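Local atomic coordinates of probable porin (Pseudomonas aeruginosa, PDB entry 4FT6), a protein that probably forms a beta-barrel channel of the OprD family that lets small solutes pass across the bacterial outer membrane. Residues A[102-105]-A[110-113]; A[369-374]-A[379-384]; A[170-175]-A[207-212]; A[312-317]-A[322-327]. All coordinates share one frame; numbering follows the deposited sequence.

Interaction 1: A[102-105]-A[110-113]; sequences APKL and TELK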
loop_
_atom_site.group_PDB
_atom_site.type_symbol
_atom_site.label_atom_id
_atom_site.label_comp_id
_atom_site.label_asym_id
_atom_site.label_seq_id
_atom_site.Cartn_x
_atom_site.Cartn_y
_atom_site.Cartn_z
ATOM N N ALA A 102 13.148 -8.889 14.114
ATOM C CA ALA A 102 12.328 -9.934 13.489
ATOM C C ALA A 102 13.081 -11.243 13.266
ATOM O O ALA A 102 13.749 -11.422 12.244
ATOM C CB ALA A 102 11.695 -9.441 12.170
ATOM N N PRO A 103 12.961 -12.169 14.223
ATOM C CA PRO A 103 13.624 -13.463 14.043
ATOM C C PRO A 103 12.966 -14.217 12.902
ATOM O O PRO A 103 11.810 -13.932 12.579
ATOM C CB PRO A 103 13.383 -14.184 15.380
ATOM C CG PRO A 103 12.198 -13.478 16.012
ATOM C CD PRO A 103 12.282 -12.049 15.528
ATOM N N LYS A 104 13.690 -15.154 12.299
ATOM C CA LYS A 104 13.157 -15.923 11.181
ATOM C C LYS A 104 13.709 -17.353 11.164
ATOM O O LYS A 104 14.886 -17.576 11.466
ATOM C CB LYS A 104 13.440 -15.210 9.853
ATOM C CG LYS A 104 14.915 -14.905 9.598
ATOM C CD LYS A 104 15.139 -14.285 8.220
ATOM C CE LYS A 104 16.635 -14.104 7.943
ATOM N NZ LYS A 104 16.901 -13.351 6.686
ATOM N N LEU A 105 12.845 -18.316 10.838
ATOM C CA LEU A 105 13.242 -19.713 10.685
ATOM C C LEU A 105 13.010 -20.116 9.238
ATOM O O LEU A 105 12.131 -19.561 8.554
ATOM C CB LEU A 105 12.414 -20.623 11.590
ATOM C CG LEU A 105 12.190 -20.166 13.027
ATOM C CD1 LEU A 105 11.291 -21.139 13.776
ATOM C CD2 LEU A 105 13.511 -20.055 13.718
ATOM N N THR A 110 10.176 -23.519 3.190
ATOM C CA THR A 110 9.145 -22.895 3.998
ATOM C C THR A 110 9.813 -21.947 4.993
ATOM O O THR A 110 10.822 -22.286 5.614
ATOM C CB THR A 110 8.323 -23.961 4.729
ATOM O OG1 THR A 110 7.606 -24.746 3.763
ATOM C CG2 THR A 110 7.349 -23.320 5.716
ATOM N N GLU A 111 9.254 -20.758 5.147
ATOM C CA GLU A 111 9.940 -19.716 5.883
ATOM C C GLU A 111 8.998 -19.031 6.863
ATOM O O GLU A 111 7.852 -18.719 6.527
ATOM C CB GLU A 111 10.518 -18.707 4.901
ATOM C CG GLU A 111 11.473 -17.715 5.508
ATOM C CD GLU A 111 12.023 -16.739 4.478
ATOM O OE1 GLU A 111 11.552 -16.762 3.313
ATOM O OE2 GLU A 111 12.923 -15.943 4.834
ATOM N N LEU A 112 9.480 -18.807 8.083
ATOM C CA LEU A 112 8.661 -18.197 9.117
ATOM C C LEU A 112 9.342 -16.940 9.628
ATOM O O LEU A 112 10.525 -16.980 9.967
ATOM C CB LEU A 112 8.474 -19.181 10.266
ATOM C CG LEU A 112 7.719 -18.658 11.487
ATOM C CD1 LEU A 112 6.249 -18.392 11.132
ATOM C CD2 LEU A 112 7.852 -19.635 12.663
ATOM N N LYS A 113 8.615 -15.823 9.658
ATOM C CA LYS A 113 9.140 -14.592 10.256
ATOM C C LYS A 113 8.202 -14.108 11.342
ATOM O O LYS A 113 6.984 -14.085 11.155
ATOM C CB LYS A 113 9.301 -13.466 9.228
ATOM C CG LYS A 113 10.442 -13.608 8.236
ATOM C CD LYS A 113 10.501 -12.392 7.272
ATOM C CE LYS A 113 11.395 -12.679 6.067
ATOM N NZ LYS A 113 10.997 -13.950 5.392
#
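The flat groups that meet here are backbone amides and carbonyls of L105 and L112, and the two bonds between them enter at different tilts. The carbonyl of L112 receives the amide of L105 within its own plane (L105 N to L112 O 2.8 Å), whereas the amide of L112 reaches the L105 carbonyl tilted 23° from that group's plane, at 2.8 Å from L112 N to L105 O. L112 O is also approached by the CA of K104, and L105 O by the CA of E111, 3.5 Å away. This is the antiparallel hydrogen-bonded pair of the hairpin formed by strands 95-107 and 110-114, with K104 and K113 as the adjoining non-hydrogen-bonded pair.

On one face, the leucine side chains run side by side, with L105 CD1 3.9 Å from L112 CD2. On the other, the lysines meet through their aliphatic roots, K104 CB lying 3.8 Å from K113 CG. Then they part: the extended K104 carries its amine to E63, the carbonyl of S51 and the ring of Y53, while K113, bent at its last torsion (chi4 53°), turns NZ back to E111 OE2 in a salt bridge whose hydrogen bond is weak. E111 OE2 also bonds Y53 OH. The chemistry implies a two-sided hairpin, apolar on the leucine face and, on the lysine face, with like charges probably kept tolerable by their separate acidic partners.

Interaction 2: A[369-374]-A[379-384]; sequences NAMLRS and DVDENR. With C8E ((hydroxyethyloxy)tri(ethyloxy)octane), chain E.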
loop_
_atom_site.group_PDB
_atom_site.type_symbol
_atom_site.label_atom_id
_atom_site.label_comp_id
_atom_site.label_asym_id
_atom_site.label_seq_id
_atom_site.Cartn_x
_atom_site.Cartn_y
_atom_site.Cartn_z
ATOM N N ASN A 369 1.226 14.639 -8.684
ATOM C CA ASN A 369 0.224 15.692 -8.698
ATOM C C ASN A 369 -1.173 15.104 -8.865
ATOM O O ASN A 369 -1.373 14.217 -9.700
ATOM C CB ASN A 369 0.519 16.669 -9.841
ATOM C CG ASN A 369 -0.328 17.907 -9.771
ATOM O OD1 ASN A 369 -1.466 17.920 -10.225
ATOM N ND2 ASN A 369 0.224 18.963 -9.196
ATOM N N ALA A 370 -2.141 15.581 -8.082
ATOM C CA ALA A 370 -3.504 15.049 -8.182
ATOM C C ALA A 370 -4.578 16.104 -7.995
ATOM O O ALA A 370 -4.458 16.981 -7.136
ATOM C CB ALA A 370 -3.718 13.925 -7.203
ATOM N N MET A 371 -5.630 15.999 -8.806
ATOM C CA MET A 371 -6.814 16.818 -8.643
ATOM C C MET A 371 -7.962 15.897 -8.280
ATOM O O MET A 371 -8.131 14.838 -8.895
ATOM C CB MET A 371 -7.166 17.543 -9.949
ATOM C CG MET A 371 -6.204 18.643 -10.382
ATOM S SD MET A 371 -6.892 19.631 -11.733
ATOM C CE MET A 371 -5.635 20.887 -11.937
ATOM N N LEU A 372 -8.760 16.299 -7.300
ATOM C CA LEU A 372 -9.956 15.544 -6.959
ATOM C C LEU A 372 -11.118 16.512 -6.839
ATOM O O LEU A 372 -11.012 17.542 -6.160
ATOM C CB LEU A 372 -9.766 14.798 -5.641
ATOM C CG LEU A 372 -11.055 14.164 -5.120
ATOM C CD1 LEU A 372 -11.388 12.944 -5.946
ATOM C CD2 LEU A 372 -10.943 13.812 -3.643
ATOM N N ARG A 373 -12.215 16.205 -7.523
ATOM C CA ARG A 373 -13.439 16.982 -7.365
ATOM C C ARG A 373 -14.597 16.020 -7.154
ATOM O O ARG A 373 -14.589 14.897 -7.681
ATOM C CB ARG A 373 -13.699 17.878 -8.579
ATOM C CG ARG A 373 -12.541 18.786 -8.936
ATOM C CD ARG A 373 -12.431 19.964 -7.988
ATOM N NE ARG A 373 -11.313 20.842 -8.348
ATOM C CZ ARG A 373 -10.085 20.747 -7.844
ATOM N NH1 ARG A 373 -9.799 19.814 -6.946
ATOM N NH2 ARG A 373 -9.146 21.591 -8.239
ATOM N N SER A 374 -15.592 16.474 -6.400
ATOM C CA SER A 374 -16.650 15.600 -5.938
ATOM C C SER A 374 -17.811 16.433 -5.436
ATOM O O SER A 374 -17.650 17.625 -5.209
ATOM C CB SER A 374 -16.107 14.714 -4.811
ATOM O OG SER A 374 -17.158 14.011 -4.170
ATOM N N ASP A 379 -12.985 18.574 -2.097
ATOM C CA ASP A 379 -12.162 18.783 -3.287
ATOM C C ASP A 379 -10.709 19.102 -2.880
ATOM O O ASP A 379 -10.473 19.975 -2.032
ATOM C CB ASP A 379 -12.738 19.908 -4.164
ATOM C CG ASP A 379 -14.185 19.653 -4.591
ATOM O OD1 ASP A 379 -14.687 18.522 -4.410
ATOM O OD2 ASP A 379 -14.823 20.594 -5.117
ATOM N N VAL A 380 -9.739 18.391 -3.462
ATOM C CA VAL A 380 -8.332 18.685 -3.171
ATOM C C VAL A 380 -7.433 18.787 -4.405
ATOM O O VAL A 380 -7.740 18.244 -5.466
ATOM C CB VAL A 380 -7.688 17.668 -2.161
ATOM C CG1 VAL A 380 -8.656 17.320 -1.032
ATOM C CG2 VAL A 380 -7.227 16.422 -2.880
ATOM N N ASP A 381 -6.323 19.501 -4.241
ATOM C CA ASP A 381 -5.217 19.494 -5.187
ATOM C C ASP A 381 -4.002 19.096 -4.380
ATOM O O ASP A 381 -3.734 19.684 -3.333
ATOM C CB ASP A 381 -5.001 20.884 -5.780
ATOM C CG ASP A 381 -6.202 21.382 -6.568
ATOM O OD1 ASP A 381 -6.937 20.560 -7.151
ATOM O OD2 ASP A 381 -6.412 22.608 -6.600
ATOM N N GLU A 382 -3.272 18.086 -4.830
ATOM C CA GLU A 382 -2.188 17.573 -4.007
ATOM C C GLU A 382 -0.903 17.509 -4.788
ATOM O O GLU A 382 -0.891 17.103 -5.946
ATOM C CB GLU A 382 -2.532 16.187 -3.467
ATOM C CG GLU A 382 -1.696 15.751 -2.290
ATOM C CD GLU A 382 -1.967 14.311 -1.915
ATOM O OE1 GLU A 382 -1.207 13.435 -2.370
ATOM O OE2 GLU A 382 -2.948 14.041 -1.186
ATOM N N ASN A 383 0.179 17.931 -4.151
ATOM C CA ASN A 383 1.500 17.810 -4.728
ATOM C C ASN A 383 2.450 17.173 -3.738
ATOM O O ASN A 383 2.435 17.494 -2.541
ATOM C CB ASN A 383 2.045 19.173 -5.099
ATOM C CG ASN A 383 1.568 19.636 -6.441
ATOM O OD1 ASN A 383 2.155 19.297 -7.475
ATOM N ND2 ASN A 383 0.498 20.417 -6.445
ATOM N N ARG A 384 3.283 16.271 -4.239
ATOM C CA ARG A 384 4.361 15.742 -3.436
ATOM C C ARG A 384 5.642 15.775 -4.246
ATOM O O ARG A 384 5.642 15.469 -5.440
ATOM C CB ARG A 384 4.044 14.326 -2.938
ATOM C CG ARG A 384 2.678 13.804 -3.375
ATOM C CD ARG A 384 1.823 13.258 -2.224
ATOM N NE ARG A 384 1.897 11.804 -2.089
ATOM C CZ ARG A 384 0.878 11.005 -1.766
ATOM N NH1 ARG A 384 -0.328 11.504 -1.550
ATOM N NH2 ARG A 384 1.068 9.692 -1.670
HETATM C C1 C8E E . -3.309 23.072 -13.314
HETATM C C2 C8E E . -2.614 21.916 -14.023
HETATM C C3 C8E E . -1.826 21.050 -13.034
HETATM C C4 C8E E . -0.321 21.230 -13.204
HETATM C C5 C8E E . 0.381 19.949 -13.664
HETATM C C6 C8E E . -0.456 19.156 -14.663
HETATM C C7 C8E E . 0.336 18.052 -15.367
HETATM C C8 C8E E . 1.668 18.511 -15.954
HETATM O O9 C8E E . 2.463 17.389 -16.289
HETATM C C10 C8E E . 2.619 17.175 -17.678
HETATM C C11 C8E E . 3.547 15.986 -17.942
HETATM O O12 C8E E . 2.888 14.767 -17.658
HETATM C C13 C8E E . 2.718 13.935 -18.789
#
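The hairpin of strands 364-374 and 380-392 pairs A370 with E382 and L372 with V380 through backbone hydrogen bonds, the one from V380 N to L372 O being weak, and R373 fastens it near the turn. The arginine, bent at its second torsion (chi2 -76°), folds back over the strands to reach D381 diagonally, passing its direct neighbour D379. Two nitrogens grip a single oxygen: NH2 of R373 meets D381 OD1 at 2.7 Å on its syn lone pair, while R373 NH1 comes to the same atom from 39° above the carboxylate plane, 3.0 Å away. NH1 also donates to V380 O at 3.0 Å, with that oxygen at the edge of the guanidinium, and to L372 O of its own strand.

As is usual in a beta-barrel, side chains alternate between two faces. L372 and V380 share one of them, touching L372 CB to V380 CG2 at 4.1 Å, and on it A370 and L372 rest against loop residues Q294 and V295. The other carries N369, M371, D381 and N383; there M371 CE lies 3.5 Å from C1 of a bound C8E detergent molecule. N369 ND2 donates to N383 OD1 at 2.6 Å from above the plane of the N383 carbonyl, the two amides turned 67° apart. W367 NE1 is a second donor to N383 OD1, and R347 holds N369 OD1. Beside the turn, S374 N bonds D379 OD1.

Interaction 3: A[170-175]-A[207-212]; sequences LSVDGR and QDIYRQ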
loop_
_atom_site.group_PDB
_atom_site.type_symbol
_atom_site.label_atom_id
_atom_site.label_comp_id
_atom_site.label_asym_id
_atom_site.label_seq_id
_atom_site.Cartn_x
_atom_site.Cartn_y
_atom_site.Cartn_z
ATOM N N LEU A 170 -5.512 -3.732 16.205
ATOM C CA LEU A 170 -6.071 -3.557 14.865
ATOM C C LEU A 170 -7.533 -3.096 14.897
ATOM O O LEU A 170 -8.246 -3.328 15.882
ATOM C CB LEU A 170 -5.980 -4.854 14.069
ATOM C CG LEU A 170 -4.634 -5.416 13.608
ATOM C CD1 LEU A 170 -3.503 -4.449 13.879
ATOM C CD2 LEU A 170 -4.370 -6.774 14.259
ATOM N N SER A 171 -7.963 -2.427 13.828
ATOM C CA SER A 171 -9.336 -1.918 13.692
ATOM C C SER A 171 -9.588 -1.722 12.198
ATOM O O SER A 171 -8.674 -1.938 11.390
ATOM C CB SER A 171 -9.502 -0.595 14.447
ATOM O OG SER A 171 -8.829 0.453 13.781
ATOM N N VAL A 172 -10.795 -1.329 11.799
ATOM C CA VAL A 172 -11.022 -1.249 10.360
ATOM C C VAL A 172 -11.069 0.176 9.878
ATOM O O VAL A 172 -11.611 1.043 10.568
ATOM C CB VAL A 172 -12.229 -2.100 9.874
ATOM C CG1 VAL A 172 -12.896 -2.791 11.053
ATOM C CG2 VAL A 172 -13.210 -1.274 9.045
ATOM N N ASP A 173 -10.484 0.402 8.699
ATOM C CA ASP A 173 -10.310 1.745 8.161
ATOM C C ASP A 173 -11.624 2.489 8.068
ATOM O O ASP A 173 -12.621 1.935 7.607
ATOM C CB ASP A 173 -9.652 1.708 6.788
ATOM C CG ASP A 173 -9.149 3.068 6.368
ATOM O OD1 ASP A 173 -9.936 3.833 5.782
ATOM O OD2 ASP A 173 -7.972 3.391 6.653
ATOM N N GLY A 174 -11.632 3.730 8.546
ATOM C CA GLY A 174 -12.814 4.568 8.465
ATOM C C GLY A 174 -13.837 4.340 9.554
ATOM O O GLY A 174 -14.744 5.150 9.709
ATOM N N ARG A 175 -13.712 3.251 10.310
ATOM C CA ARG A 175 -14.687 2.960 11.375
ATOM C C ARG A 175 -14.147 3.222 12.777
ATOM O O ARG A 175 -14.700 4.022 13.531
ATOM C CB ARG A 175 -15.193 1.509 11.294
ATOM C CG ARG A 175 -15.707 1.067 9.929
ATOM C CD ARG A 175 -16.985 1.775 9.524
ATOM N NE ARG A 175 -17.503 1.294 8.235
ATOM C CZ ARG A 175 -18.547 0.474 8.095
ATOM N NH1 ARG A 175 -19.193 0.039 9.165
ATOM N NH2 ARG A 175 -18.950 0.090 6.886
ATOM N N GLN A 207 -10.755 -10.934 14.224
ATOM C CA GLN A 207 -11.549 -11.546 15.294
ATOM C C GLN A 207 -12.672 -10.672 15.826
ATOM O O GLN A 207 -12.441 -9.526 16.221
ATOM C CB GLN A 207 -10.649 -11.957 16.458
ATOM C CG GLN A 207 -11.398 -12.509 17.666
ATOM C CD GLN A 207 -10.467 -13.128 18.685
ATOM O OE1 GLN A 207 -9.805 -12.425 19.451
ATOM N NE2 GLN A 207 -10.393 -14.453 18.686
ATOM N N ASP A 208 -13.883 -11.229 15.802
ATOM C CA ASP A 208 -15.092 -10.589 16.319
ATOM C C ASP A 208 -15.540 -9.329 15.554
ATOM O O ASP A 208 -16.480 -8.636 15.949
ATOM C CB ASP A 208 -14.950 -10.345 17.822
ATOM C CG ASP A 208 -15.236 -11.598 18.646
ATOM O OD1 ASP A 208 -16.218 -12.320 18.341
ATOM O OD2 ASP A 208 -14.472 -11.868 19.598
ATOM N N ILE A 209 -14.895 -9.056 14.432
ATOM C CA ILE A 209 -15.295 -7.916 13.638
ATOM C C ILE A 209 -15.710 -8.334 12.223
ATOM O O ILE A 209 -16.866 -8.132 11.821
ATOM C CB ILE A 209 -14.189 -6.840 13.609
ATOM C CG1 ILE A 209 -13.951 -6.331 15.031
ATOM C CG2 ILE A 209 -14.580 -5.695 12.672
ATOM C CD1 ILE A 209 -12.781 -5.352 15.182
ATOM N N TYR A 210 -14.770 -8.907 11.470
ATOM C CA TYR A 210 -15.087 -9.411 10.136
ATOM C C TYR A 210 -14.335 -10.665 9.684
ATOM O O TYR A 210 -13.342 -11.092 10.306
ATOM C CB TYR A 210 -14.994 -8.307 9.070
ATOM C CG TYR A 210 -13.601 -7.902 8.591
ATOM C CD1 TYR A 210 -12.809 -8.764 7.842
ATOM C CD2 TYR A 210 -13.110 -6.619 8.822
ATOM C CE1 TYR A 210 -11.539 -8.374 7.378
ATOM C CE2 TYR A 210 -11.846 -6.221 8.350
ATOM C CZ TYR A 210 -11.072 -7.100 7.633
ATOM O OH TYR A 210 -9.837 -6.693 7.184
ATOM N N ARG A 211 -14.862 -11.236 8.596
ATOM C CA ARG A 211 -14.267 -12.334 7.846
ATOM C C ARG A 211 -14.245 -11.863 6.396
ATOM O O ARG A 211 -15.244 -11.329 5.895
ATOM C CB ARG A 211 -15.126 -13.604 7.977
ATOM C CG ARG A 211 -14.586 -14.828 7.223
ATOM C CD ARG A 211 -15.598 -15.966 7.222
ATOM N N GLN A 212 -13.117 -12.033 5.719
ATOM C CA GLN A 212 -13.008 -11.540 4.354
ATOM C C GLN A 212 -12.394 -12.582 3.441
ATOM O O GLN A 212 -11.312 -13.102 3.726
ATOM C CB GLN A 212 -12.176 -10.246 4.318
ATOM C CG GLN A 212 -11.876 -9.668 2.923
ATOM C CD GLN A 212 -11.137 -8.328 3.007
ATOM O OE1 GLN A 212 -9.898 -8.278 3.000
ATOM N NE2 GLN A 212 -11.901 -7.235 3.105
#
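I209 and Y210 meet V172 where a loop comes up against the barrel wall of this porin, a worked example of a loop and a wall segment meeting through apolar side chains. Segment 170-175 belongs to the loop between strands 168-169 and 183-192; segment 207-212 follows the wall from a connection into strand 210-223. Q207 and D208 form that connection, which is anchored outside the contact: Q207 O accepts from S180 OG, and D208 OD1 from the amide of A242.

I209 comes next and turns its side chain to the loop. Its CG2 branch stands anti to the backbone N, with CG1 beside that nitrogen (chi1 -62°), and CG2 is the branch that touches, 3.7 Å from V172 CG1. The side chains run antiparallel past one another, so that methyl meets methyl.

Y210, the first residue of the strand in this segment, contributes its ring more lightly. V172 lies at the ring's edge, near its plane, so neither ring face is used in this pairing. V172 also touches L245, another loop residue, while Y210 rests on T237 of the neighbouring strand 226-239 and F183 of strand 183-192. Further along, Q212 donates its amide to T237 OG1 and the carbonyl of L280.

Beyond V172 the loop reverses in a type II turn, G174 having positive phi (83°), closed by R175 N to V172 O at 3.1 Å. The ring contact itself is longer, 4.4 Å from V172 CB to Y210 CE2.

Interaction 4: A[312-317]-A[322-327]; sequences YDFVAL and LTAMAR. With C8E ((hydroxyethyloxy)tri(ethyloxy)octane), chain B.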
loop_
_atom_site.group_PDB
_atom_site.type_symbol
_atom_site.label_atom_id
_atom_site.label_comp_id
_atom_site.label_asym_id
_atom_site.label_seq_id
_atom_site.Cartn_x
_atom_site.Cartn_y
_atom_site.Cartn_z
ATOM N N TYR A 312 4.378 6.218 -19.913
ATOM C CA TYR A 312 5.453 6.230 -20.894
ATOM C C TYR A 312 6.791 6.084 -20.208
ATOM O O TYR A 312 7.042 6.723 -19.179
ATOM C CB TYR A 312 5.445 7.490 -21.770
ATOM C CG TYR A 312 6.437 7.419 -22.924
ATOM C CD1 TYR A 312 6.287 6.479 -23.937
ATOM C CD2 TYR A 312 7.510 8.295 -23.007
ATOM C CE1 TYR A 312 7.175 6.402 -24.986
ATOM C CE2 TYR A 312 8.411 8.227 -24.054
ATOM C CZ TYR A 312 8.239 7.280 -25.049
ATOM O OH TYR A 312 9.131 7.215 -26.112
ATOM N N ASP A 313 7.637 5.240 -20.797
ATOM C CA ASP A 313 8.979 4.973 -20.296
ATOM C C ASP A 313 9.938 5.660 -21.254
ATOM O O ASP A 313 10.110 5.213 -22.388
ATOM C CB ASP A 313 9.226 3.462 -20.280
ATOM C CG ASP A 313 10.499 3.080 -19.563
ATOM O OD1 ASP A 313 11.452 3.881 -19.555
ATOM O OD2 ASP A 313 10.550 1.965 -19.008
ATOM N N PHE A 314 10.558 6.749 -20.811
ATOM C CA PHE A 314 11.342 7.586 -21.715
ATOM C C PHE A 314 12.665 6.974 -22.164
ATOM O O PHE A 314 13.491 7.671 -22.749
ATOM C CB PHE A 314 11.572 8.974 -21.113
ATOM C CG PHE A 314 10.398 9.912 -21.270
ATOM C CD1 PHE A 314 9.307 9.848 -20.404
ATOM C CD2 PHE A 314 10.394 10.866 -22.283
ATOM C CE1 PHE A 314 8.230 10.716 -20.561
ATOM C CE2 PHE A 314 9.324 11.734 -22.437
ATOM C CZ PHE A 314 8.241 11.659 -21.579
ATOM N N VAL A 315 12.870 5.684 -21.901
ATOM C CA VAL A 315 14.008 4.978 -22.493
ATOM C C VAL A 315 14.048 5.173 -24.015
ATOM O O VAL A 315 15.069 5.599 -24.562
ATOM C CB VAL A 315 14.012 3.466 -22.147
ATOM C CG1 VAL A 315 12.609 2.891 -22.197
ATOM C CG2 VAL A 315 14.922 2.706 -23.093
ATOM N N ALA A 316 12.926 4.895 -24.680
ATOM C CA ALA A 316 12.843 4.945 -26.142
ATOM C C ALA A 316 13.338 6.253 -26.760
ATOM O O ALA A 316 13.926 6.246 -27.840
ATOM C CB ALA A 316 11.429 4.651 -26.595
ATOM N N LEU A 317 13.098 7.369 -26.080
ATOM C CA LEU A 317 13.585 8.663 -26.554
ATOM C C LEU A 317 15.082 8.848 -26.324
ATOM O O LEU A 317 15.663 9.848 -26.750
ATOM C CB LEU A 317 12.821 9.807 -25.893
ATOM C CG LEU A 317 11.406 10.052 -26.405
ATOM C CD1 LEU A 317 11.103 11.544 -26.383
ATOM C CD2 LEU A 317 11.235 9.482 -27.806
ATOM N N LEU A 322 13.804 8.069 -16.879
ATOM C CA LEU A 322 12.695 9.011 -16.875
ATOM C C LEU A 322 11.386 8.293 -17.208
ATOM O O LEU A 322 11.276 7.653 -18.245
ATOM C CB LEU A 322 12.961 10.140 -17.868
ATOM C CG LEU A 322 11.828 11.156 -18.004
ATOM C CD1 LEU A 322 11.555 11.818 -16.674
ATOM C CD2 LEU A 322 12.177 12.177 -19.052
ATOM N N THR A 323 10.400 8.368 -16.318
ATOM C CA THR A 323 9.075 7.821 -16.627
ATOM C C THR A 323 7.966 8.812 -16.299
ATOM O O THR A 323 8.137 9.699 -15.452
ATOM C CB THR A 323 8.771 6.509 -15.902
ATOM O OG1 THR A 323 8.848 6.717 -14.484
ATOM C CG2 THR A 323 9.731 5.420 -16.341
ATOM N N ALA A 324 6.834 8.646 -16.979
ATOM C CA ALA A 324 5.683 9.509 -16.784
ATOM C C ALA A 324 4.416 8.673 -16.790
ATOM O O ALA A 324 4.328 7.668 -17.497
ATOM C CB ALA A 324 5.622 10.570 -17.867
ATOM N N MET A 325 3.433 9.098 -16.009
ATOM C CA MET A 325 2.182 8.366 -15.882
ATOM C C MET A 325 1.054 9.361 -15.646
ATOM O O MET A 325 1.212 10.317 -14.886
ATOM C CB MET A 325 2.283 7.386 -14.699
ATOM C CG MET A 325 1.079 6.457 -14.480
ATOM S SD MET A 325 -0.377 7.212 -13.701
ATOM C CE MET A 325 0.191 7.496 -12.028
ATOM N N ALA A 326 -0.087 9.135 -16.290
ATOM C CA ALA A 326 -1.279 9.931 -16.014
ATOM C C ALA A 326 -2.476 9.000 -15.960
ATOM O O ALA A 326 -2.570 8.059 -16.755
ATOM C CB ALA A 326 -1.480 11.017 -17.087
ATOM N N ARG A 327 -3.391 9.252 -15.030
ATOM C CA ARG A 327 -4.616 8.470 -14.980
ATOM C C ARG A 327 -5.836 9.299 -14.583
ATOM O O ARG A 327 -5.730 10.320 -13.890
ATOM C CB ARG A 327 -4.442 7.279 -14.043
ATOM C CG ARG A 327 -3.922 7.691 -12.699
ATOM C CD ARG A 327 -3.615 6.491 -11.855
ATOM N NE ARG A 327 -3.013 6.912 -10.603
ATOM C CZ ARG A 327 -2.426 6.100 -9.736
ATOM N NH1 ARG A 327 -2.359 4.803 -9.973
ATOM N NH2 ARG A 327 -1.918 6.597 -8.627
HETATM C C1 C8E B . 3.929 11.416 -22.994
HETATM C C2 C8E B . 5.208 11.208 -23.802
HETATM C C3 C8E B . 4.971 10.472 -25.119
HETATM C C4 C8E B . 6.266 10.286 -25.917
HETATM C C5 C8E B . 5.981 9.828 -27.344
HETATM C C6 C8E B . 7.220 9.764 -28.229
HETATM C C7 C8E B . 6.915 9.172 -29.613
HETATM C C8 C8E B . 6.826 7.649 -29.567
HETATM O O9 C8E B . 6.064 7.108 -30.630
HETATM C C10 C8E B . 6.873 6.365 -31.515
#
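F314 presents its ring face to L322, and the two side chains run alongside in a common direction. L322 CD2 sits over that face in a CH-pi contact, 4.0 Å from the ring centroid and 24° off the normal, displaced toward the rim; F314 CG is the nearest ring atom at 3.6 Å. At the rim of the same ring, in its plane, A324 CB meets F314 CE1 at 3.8 Å. The opposite face of F314 is taken by Y312, whose edge atom CD2 stands over the ring centre. F314 is therefore sandwiched between an aliphatic branch and an aromatic edge.

Y312 swings away from the partner strand, with CG anti to the backbone N (chi1 -172°), and offers one face of its own to the alkyl chain of a bound C8E detergent, whose C4 lies 3.5 Å from Y312 CE2. The same chain reaches F314 CZ with its C2. Such an aromatic patch lying against a detergent tail is consistent with a barrel surface directed at the membrane.

Backbone bonds align the two strands beneath these side chains. Y312 and A324 form an antiparallel hydrogen-bonded pair, and F314 N continues the pairing to L322 O at 2.8 Å. Where the chain leaves the strand, D313 OD1 accepts from V315 N at 3.3 Å in an Asx turn. D313 itself faces T323, its OD1 4.0 Å from T323 CG2.

The hairpin joins strands 304-313 and 322-334. D313 bonds through its backbone to G263, while on the far side T323 and M325 pair with A352 and D350 of strand 342-354.

All four contacts follow one another along the chain without interleaving, and none touches another. Interactions 1, 2 and 4 are hairpins between consecutive wall strands; interaction 3 instead ties a loop to the wall. Interactions 2 and 4 are the nearest pair, with centres 21 Å apart and closest atoms about 7 Å apart, and strand 342-354 pairs with strands of both. Each touches its own C8E molecule, and another C8E lies about 7 Å from the P103 side chain in interaction 1. Interactions 1 and 2 stand on opposite sides of the chain's centre, 41 Å apart between centres, as do interactions 3 and 4, 39 Å apart.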